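Local coordinates for extracellular solute-binding protein family 1 (Arthrobacter chlorophenolicus, PDB 4R2F) that probably captures sugars outside the cell for import by an ABC-type transporter, and holds the disaccharide laminaribiose in this crystal, at residues K58-F63 and A70-I75; S178-G183 and V245-I250; E236-L241 and Q405-G410. All coordinates share one frame; numbering follows the deposited sequence.

Interaction 1 (K58-F63 and A70-I75); sequences KIAEGF and ATYQII
Ala70 opens strand 70-74 by pressing its methyl against the last turn of helix 50-61. Its CB lies 3.6 Å from Ala60 O. The same methyl meets the ring of Phe63, with Ala70 CB 4.0 Å from Phe63 CD2. The backbone N of Ala70 comes to the edge of that ring, near its plane. Phe63 follows in the loop and also makes an edge-to-face pair with Phe328 of helix 322-335. A water takes the N-H of Ala70, with Ala70 N 3.0 Å from the water oxygen. Ala60 O is also near enough for this water to donate to it, so the water probably bridges the start of the strand and the end of the helix.

One step along, Ala60 meets Tyr72. Ala60 CB is 4.0 Å from Tyr72 CD1 and comes at the ring obliquely. Tyr72 has CG anti to its backbone N (chi1 -175°), and the ring runs away from segment 58-63 toward its polar partners. There Tyr72 OH is bonded to Asp44 OD2 and Asn53 OD1.

Glu61 covers the solvent side. Its extended chain crosses Tyr72 at about a right angle, with carboxylate and ring planes 87° apart. Glu61 OE1 stands 3.7 Å from Tyr72 N, which is too long for a hydrogen bond. That N is buried here and has no partner in the model. The charge of Glu61 is instead paired through OE2 with Lys57 NZ, one turn back on the helix.

Strand 70-74 runs parallel to strand 40-44, and Phe42 of that strand also touches Ala60. The contact therefore closes a beta-alpha-beta unit, the building block of the alpha/beta lobes of solute-binding proteins.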
# COMPACT_ATOMS: atom_id res chain seq x y z
N LYS A 58 1.89 11.44 -19.53
CA LYS A 58 1.10 12.03 -20.63
C LYS A 58 -0.16 12.72 -20.14
O LYS A 58 -0.49 13.81 -20.60
CB LYS A 58 0.76 11.00 -21.71
CG LYS A 58 1.87 10.85 -22.73
CD LYS A 58 1.68 9.61 -23.60
CE LYS A 58 2.95 9.27 -24.36
NZ LYS A 58 3.14 7.79 -24.40
N ILE A 59 -0.84 12.12 -19.17
CA ILE A 59 -2.00 12.78 -18.57
C ILE A 59 -1.62 14.14 -17.97
O ILE A 59 -2.21 15.17 -18.30
CB ILE A 59 -2.69 11.88 -17.54
CG1 ILE A 59 -3.35 10.71 -18.26
CG2 ILE A 59 -3.75 12.64 -16.75
CD1 ILE A 59 -3.86 9.64 -17.33
N ALA A 60 -0.60 14.14 -17.13
CA ALA A 60 -0.18 15.34 -16.42
C ALA A 60 0.28 16.44 -17.38
O ALA A 60 -0.06 17.60 -17.23
CB ALA A 60 0.94 15.01 -15.43
N GLU A 61 1.07 16.06 -18.38
CA GLU A 61 1.64 17.02 -19.30
C GLU A 61 0.60 17.53 -20.28
O GLU A 61 0.82 18.54 -20.94
CB GLU A 61 2.91 16.45 -19.94
CG GLU A 61 3.96 16.22 -18.85
CD GLU A 61 5.37 15.85 -19.32
OE1 GLU A 61 6.31 16.05 -18.51
OE2 GLU A 61 5.54 15.36 -20.45
N GLY A 62 -0.58 16.90 -20.29
CA GLY A 62 -1.73 17.38 -21.05
C GLY A 62 -2.49 18.52 -20.40
O GLY A 62 -3.30 19.17 -21.05
N PHE A 63 -2.23 18.77 -19.12
CA PHE A 63 -2.88 19.86 -18.40
C PHE A 63 -2.54 21.22 -19.00
O PHE A 63 -1.38 21.49 -19.30
CB PHE A 63 -2.45 19.85 -16.94
CG PHE A 63 -2.93 21.03 -16.15
CD1 PHE A 63 -4.27 21.17 -15.85
CD2 PHE A 63 -2.03 21.99 -15.69
CE1 PHE A 63 -4.71 22.26 -15.11
CE2 PHE A 63 -2.46 23.07 -14.94
CZ PHE A 63 -3.80 23.22 -14.66
N ALA A 70 1.83 21.73 -16.30
CA ALA A 70 2.34 20.85 -15.24
C ALA A 70 3.53 20.07 -15.74
O ALA A 70 3.54 19.64 -16.89
CB ALA A 70 1.26 19.87 -14.81
N THR A 71 4.51 19.85 -14.87
CA THR A 71 5.63 18.96 -15.19
C THR A 71 5.48 17.70 -14.35
O THR A 71 4.95 17.74 -13.24
CB THR A 71 6.98 19.67 -14.97
OG1 THR A 71 7.13 20.04 -13.60
CG2 THR A 71 7.08 20.92 -15.84
N TYR A 72 5.93 16.58 -14.88
CA TYR A 72 5.84 15.29 -14.21
C TYR A 72 7.22 14.83 -13.80
O TYR A 72 8.14 14.85 -14.59
CB TYR A 72 5.21 14.26 -15.15
CG TYR A 72 4.94 12.88 -14.57
CD1 TYR A 72 3.72 12.59 -13.97
CD2 TYR A 72 5.86 11.85 -14.68
CE1 TYR A 72 3.42 11.34 -13.47
CE2 TYR A 72 5.58 10.59 -14.18
CZ TYR A 72 4.35 10.34 -13.58
OH TYR A 72 4.06 9.10 -13.08
N GLN A 73 7.35 14.37 -12.57
CA GLN A 73 8.61 13.85 -12.09
C GLN A 73 8.38 12.64 -11.20
O GLN A 73 7.52 12.67 -10.33
CB GLN A 73 9.26 14.97 -11.31
CG GLN A 73 10.25 14.54 -10.28
CD GLN A 73 11.58 15.03 -10.66
OE1 GLN A 73 12.27 14.39 -11.46
NE2 GLN A 73 11.94 16.21 -10.16
N ILE A 74 9.16 11.58 -11.42
CA ILE A 74 9.04 10.34 -10.66
C ILE A 74 9.98 10.35 -9.46
O ILE A 74 11.16 10.61 -9.60
CB ILE A 74 9.41 9.10 -11.49
CG1 ILE A 74 8.48 8.97 -12.70
CG2 ILE A 74 9.32 7.84 -10.63
CD1 ILE A 74 9.01 8.00 -13.75
N ILE A 75 9.43 10.08 -8.29
CA ILE A 75 10.21 9.93 -7.06
C ILE A 75 10.28 8.43 -6.79
O ILE A 75 9.26 7.76 -6.81
CB ILE A 75 9.50 10.64 -5.89
CG1 ILE A 75 9.30 12.12 -6.20
CG2 ILE A 75 10.28 10.45 -4.60
CD1 ILE A 75 10.60 12.90 -6.40
O HOH W 1 0.83 20.37 -18.76

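Interaction 2 (S178-G183 and V245-I250); sequences SLLEAG and VSNGVI
Val249 sets its two methyls against the backbone of Gly183. Val249 CG2 is 3.6 Å from Gly183 C, and Val249 CG1 is 3.9 Å from Gly183 CA. The CB of Val249 points toward helix 176-188, and a chi1 of 171° brings both methyls onto Gly183. Gly183 has no side chain, so the backbones come close: the CA atoms of Gly183 and Val249 are only 5.2 Å apart.

Leu180, one turn earlier, covers the flank. Its CD1 lies 4.4 Å from Val249 CG2 and 4.2 Å from Asn247 ND2. The latter is van der Waals contact with a methyl; the amide nitrogen hydrogen-bonds to Glu243 O of helix 232-246. Leu180 also packs on Glu243 and Leu244, while Phe194 lies against Val249.

Gly248 positions Val249. It takes a positive phi (72°), and the chain turns off the helix there, with Gly248 N bonded to Val245 O. A backbone bond also links Ile250 with Leu244. This is a Schellman motif ending helix 232-246, and the hydrophobic residue just after its glycine packs on the neighbouring helix 176-188.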
# COMPACT_ATOMS: atom_id res chain seq x y z
N SER A 178 -2.72 -24.20 8.18
CA SER A 178 -2.68 -24.77 6.85
C SER A 178 -1.63 -24.05 5.95
O SER A 178 -1.02 -24.69 5.11
CB SER A 178 -4.09 -24.83 6.23
OG SER A 178 -4.67 -23.55 6.02
N LEU A 179 -1.37 -22.76 6.17
CA LEU A 179 -0.30 -22.06 5.42
C LEU A 179 1.06 -22.71 5.67
O LEU A 179 1.83 -22.99 4.73
CB LEU A 179 -0.27 -20.56 5.77
CG LEU A 179 0.91 -19.68 5.32
CD1 LEU A 179 1.14 -19.81 3.84
CD2 LEU A 179 0.67 -18.22 5.71
N LEU A 180 1.36 -22.96 6.94
CA LEU A 180 2.61 -23.62 7.34
C LEU A 180 2.76 -25.02 6.74
O LEU A 180 3.81 -25.34 6.19
CB LEU A 180 2.73 -23.69 8.86
CG LEU A 180 4.02 -24.29 9.42
CD1 LEU A 180 5.24 -23.47 9.03
CD2 LEU A 180 3.91 -24.42 10.93
N GLU A 181 1.73 -25.86 6.85
CA GLU A 181 1.79 -27.21 6.24
C GLU A 181 2.01 -27.15 4.74
O GLU A 181 2.90 -27.80 4.22
CB GLU A 181 0.51 -28.03 6.53
CG GLU A 181 0.40 -28.51 7.97
CD GLU A 181 1.66 -29.23 8.43
OE1 GLU A 181 2.01 -30.23 7.79
OE2 GLU A 181 2.29 -28.78 9.42
N ALA A 182 1.20 -26.37 4.04
CA ALA A 182 1.33 -26.31 2.60
C ALA A 182 2.69 -25.72 2.22
O ALA A 182 3.34 -26.21 1.29
CB ALA A 182 0.22 -25.47 2.02
N GLY A 183 3.11 -24.70 2.96
CA GLY A 183 4.42 -24.09 2.77
C GLY A 183 5.57 -25.08 2.83
O GLY A 183 6.46 -25.05 1.97
N VAL A 245 10.04 -18.32 8.66
CA VAL A 245 11.45 -18.08 8.35
C VAL A 245 12.35 -19.28 8.70
O VAL A 245 13.17 -19.69 7.87
CB VAL A 245 12.01 -16.80 9.02
CG1 VAL A 245 13.52 -16.67 8.82
CG2 VAL A 245 11.32 -15.55 8.47
N SER A 246 12.17 -19.85 9.88
CA SER A 246 13.01 -21.00 10.31
C SER A 246 12.74 -22.27 9.51
O SER A 246 13.62 -23.08 9.34
CB SER A 246 12.84 -21.29 11.81
OG SER A 246 11.51 -21.65 12.11
N ASN A 247 11.52 -22.43 9.03
CA ASN A 247 11.13 -23.59 8.23
C ASN A 247 11.42 -23.43 6.71
O ASN A 247 11.16 -24.34 5.94
CB ASN A 247 9.62 -23.89 8.45
CG ASN A 247 9.36 -24.63 9.76
OD1 ASN A 247 9.43 -25.85 9.80
ND2 ASN A 247 9.04 -23.91 10.82
N GLY A 248 11.92 -22.26 6.31
CA GLY A 248 12.24 -21.98 4.91
C GLY A 248 11.02 -21.79 4.02
O GLY A 248 11.12 -21.93 2.82
N VAL A 249 9.87 -21.52 4.61
CA VAL A 249 8.65 -21.19 3.84
C VAL A 249 8.77 -19.77 3.29
O VAL A 249 8.41 -19.47 2.15
CB VAL A 249 7.40 -21.35 4.73
CG1 VAL A 249 6.14 -20.80 4.05
CG2 VAL A 249 7.23 -22.82 5.11
N ILE A 250 9.28 -18.89 4.14
CA ILE A 250 9.84 -17.64 3.68
C ILE A 250 11.26 -17.93 3.23
O ILE A 250 12.02 -18.61 3.94
CB ILE A 250 9.77 -16.55 4.78
CG1 ILE A 250 8.30 -16.13 4.99
CG2 ILE A 250 10.64 -15.36 4.42
CD1 ILE A 250 8.06 -15.14 6.13

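Interaction 3 (E236-L241 and Q405-G410)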
# COMPACT_ATOMS: atom_id res chain seq x y z
N GLU A 236 2.24 -13.31 19.01
CA GLU A 236 1.91 -14.52 18.26
C GLU A 236 2.13 -14.39 16.75
O GLU A 236 2.54 -15.35 16.10
CB GLU A 236 0.45 -14.87 18.43
CG GLU A 236 0.16 -16.09 19.23
CD GLU A 236 -1.28 -16.47 19.06
OE1 GLU A 236 -1.54 -17.61 18.64
OE2 GLU A 236 -2.15 -15.61 19.32
N ALA A 237 1.76 -13.23 16.20
CA ALA A 237 1.88 -12.97 14.79
C ALA A 237 3.35 -13.01 14.38
O ALA A 237 3.70 -13.65 13.39
CB ALA A 237 1.24 -11.64 14.43
N VAL A 238 4.19 -12.39 15.19
CA VAL A 238 5.61 -12.36 14.93
C VAL A 238 6.25 -13.72 15.12
O VAL A 238 7.12 -14.09 14.34
CB VAL A 238 6.33 -11.29 15.77
CG1 VAL A 238 7.84 -11.37 15.56
CG2 VAL A 238 5.85 -9.91 15.36
N GLU A 239 5.81 -14.47 16.13
CA GLU A 239 6.26 -15.86 16.31
C GLU A 239 5.93 -16.72 15.10
O GLU A 239 6.69 -17.60 14.73
CB GLU A 239 5.64 -16.49 17.58
CG GLU A 239 6.24 -15.98 18.88
CD GLU A 239 5.58 -16.53 20.14
OE1 GLU A 239 4.44 -17.05 20.09
OE2 GLU A 239 6.21 -16.45 21.22
N PHE A 240 4.78 -16.49 14.47
CA PHE A 240 4.41 -17.28 13.32
C PHE A 240 5.31 -16.97 12.12
O PHE A 240 5.77 -17.87 11.43
CB PHE A 240 2.95 -17.09 12.99
CG PHE A 240 2.50 -17.87 11.82
CD1 PHE A 240 2.44 -19.27 11.88
CD2 PHE A 240 2.16 -17.24 10.63
CE1 PHE A 240 2.05 -20.01 10.78
CE2 PHE A 240 1.74 -17.98 9.54
CZ PHE A 240 1.70 -19.37 9.61
N LEU A 241 5.57 -15.69 11.89
CA LEU A 241 6.48 -15.27 10.84
C LEU A 241 7.88 -15.86 11.06
O LEU A 241 8.48 -16.40 10.14
CB LEU A 241 6.53 -13.75 10.77
CG LEU A 241 5.25 -13.16 10.17
CD1 LEU A 241 5.05 -11.69 10.51
CD2 LEU A 241 5.21 -13.37 8.67
N GLN A 405 13.30 -6.36 8.77
CA GLN A 405 14.50 -7.04 8.35
C GLN A 405 14.97 -8.00 9.43
O GLN A 405 15.44 -9.11 9.15
CB GLN A 405 15.56 -6.03 7.94
CG GLN A 405 15.16 -5.31 6.65
CD GLN A 405 16.22 -4.41 6.05
OE1 GLN A 405 17.05 -3.85 6.76
NE2 GLN A 405 16.21 -4.28 4.73
N THR A 406 14.77 -7.59 10.67
CA THR A 406 15.05 -8.45 11.82
C THR A 406 14.21 -9.72 11.82
O THR A 406 14.73 -10.82 12.05
CB THR A 406 14.84 -7.64 13.13
OG1 THR A 406 15.92 -6.70 13.26
CG2 THR A 406 14.78 -8.52 14.34
N VAL A 407 12.92 -9.58 11.56
CA VAL A 407 12.06 -10.76 11.56
C VAL A 407 12.39 -11.68 10.38
O VAL A 407 12.46 -12.91 10.53
CB VAL A 407 10.57 -10.35 11.54
CG1 VAL A 407 9.68 -11.55 11.36
CG2 VAL A 407 10.21 -9.60 12.81
N LEU A 408 12.60 -11.08 9.22
CA LEU A 408 12.79 -11.86 8.00
C LEU A 408 14.16 -12.59 7.97
O LEU A 408 14.36 -13.49 7.16
CB LEU A 408 12.61 -10.97 6.76
CG LEU A 408 11.19 -10.54 6.38
CD1 LEU A 408 11.18 -9.79 5.07
CD2 LEU A 408 10.21 -11.71 6.33
N THR A 409 15.07 -12.20 8.87
CA THR A 409 16.34 -12.95 9.09
C THR A 409 16.38 -13.78 10.37
O THR A 409 17.42 -14.39 10.67
CB THR A 409 17.55 -12.01 9.12
OG1 THR A 409 17.33 -10.95 10.06
CG2 THR A 409 17.82 -11.43 7.75
N GLY A 410 15.28 -13.82 11.12
CA GLY A 410 15.21 -14.49 12.42
C GLY A 410 16.33 -14.10 13.38
O GLY A 410 16.89 -14.94 14.10
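This is a helix-helix packing contact, in which Val238 and Leu241 of helix 232-246 close on Val407 near the C-terminal end of helix 398-408. Val238 and Leu241 are three residues apart and lie on the same face of their helix. Val407 meets both with separate branches. Its CG1 is 3.9 Å from Leu241 CB, and its CG2 is 4.0 Å from Val238 CG1. The two valines cross obliquely. A chi1 of 173° spreads the methyls of Val407, one to each partner. Leu241 touches with CB, the base of its side chain. The CA atoms of Leu241 and Val407 are 7.2 Å apart, so the helices are close at this point.

Other helices complete the surroundings. Met209 of helix 204-215 touches both Leu241 and Val407, and Met212 also touches Leu241. Ala414 and Leu418 of helix 414-428 cover Val238.

Just past Val407, helix 398-408 ends in a Schellman motif. Gly410 has positive phi, and Gly410 N bonds to Val407 O at 3.0 Å. The hydroxyl of Thr409 reaches back into the last turn, where Thr409 OG1 donates to Gln405 O at 2.8 Å. The C=O...OG1 angle is 141°, and the donor is tilted 20° from the carbonyl plane. Gln405 O thus accepts one good bond from the hydroxyl, and a weak one from Thr409 N. The helix ends within three residues of Val407.

Across the contact itself all three touching residues are buried and aliphatic. The contact is van der Waals packing of aliphatic groups, consistent with burial away from water, with no charge or polar pairing to set its direction.

Overall arrangement
Interactions 2 and 3 share helix 232-246 and touch each other. Val245 packs on Val407 O and Leu408 O, Leu179 meets Phe240, and Ile250 meets Leu408. Their centres are 12 Å apart. Interaction 1 lies on the opposite side of the chain's centre, about 40 Å or more from both, centre to centre. Interaction 3 is a buried contact and purely aliphatic. Interaction 2 is partly buried and sets methyls on a bare helix backbone. Interaction 1 is also partly buried, but mixes apolar packing with a probable water bridge and an exposed glutamate at its edge. It joins neighbours in sequence, whereas the other two bring together helices distant along the chain.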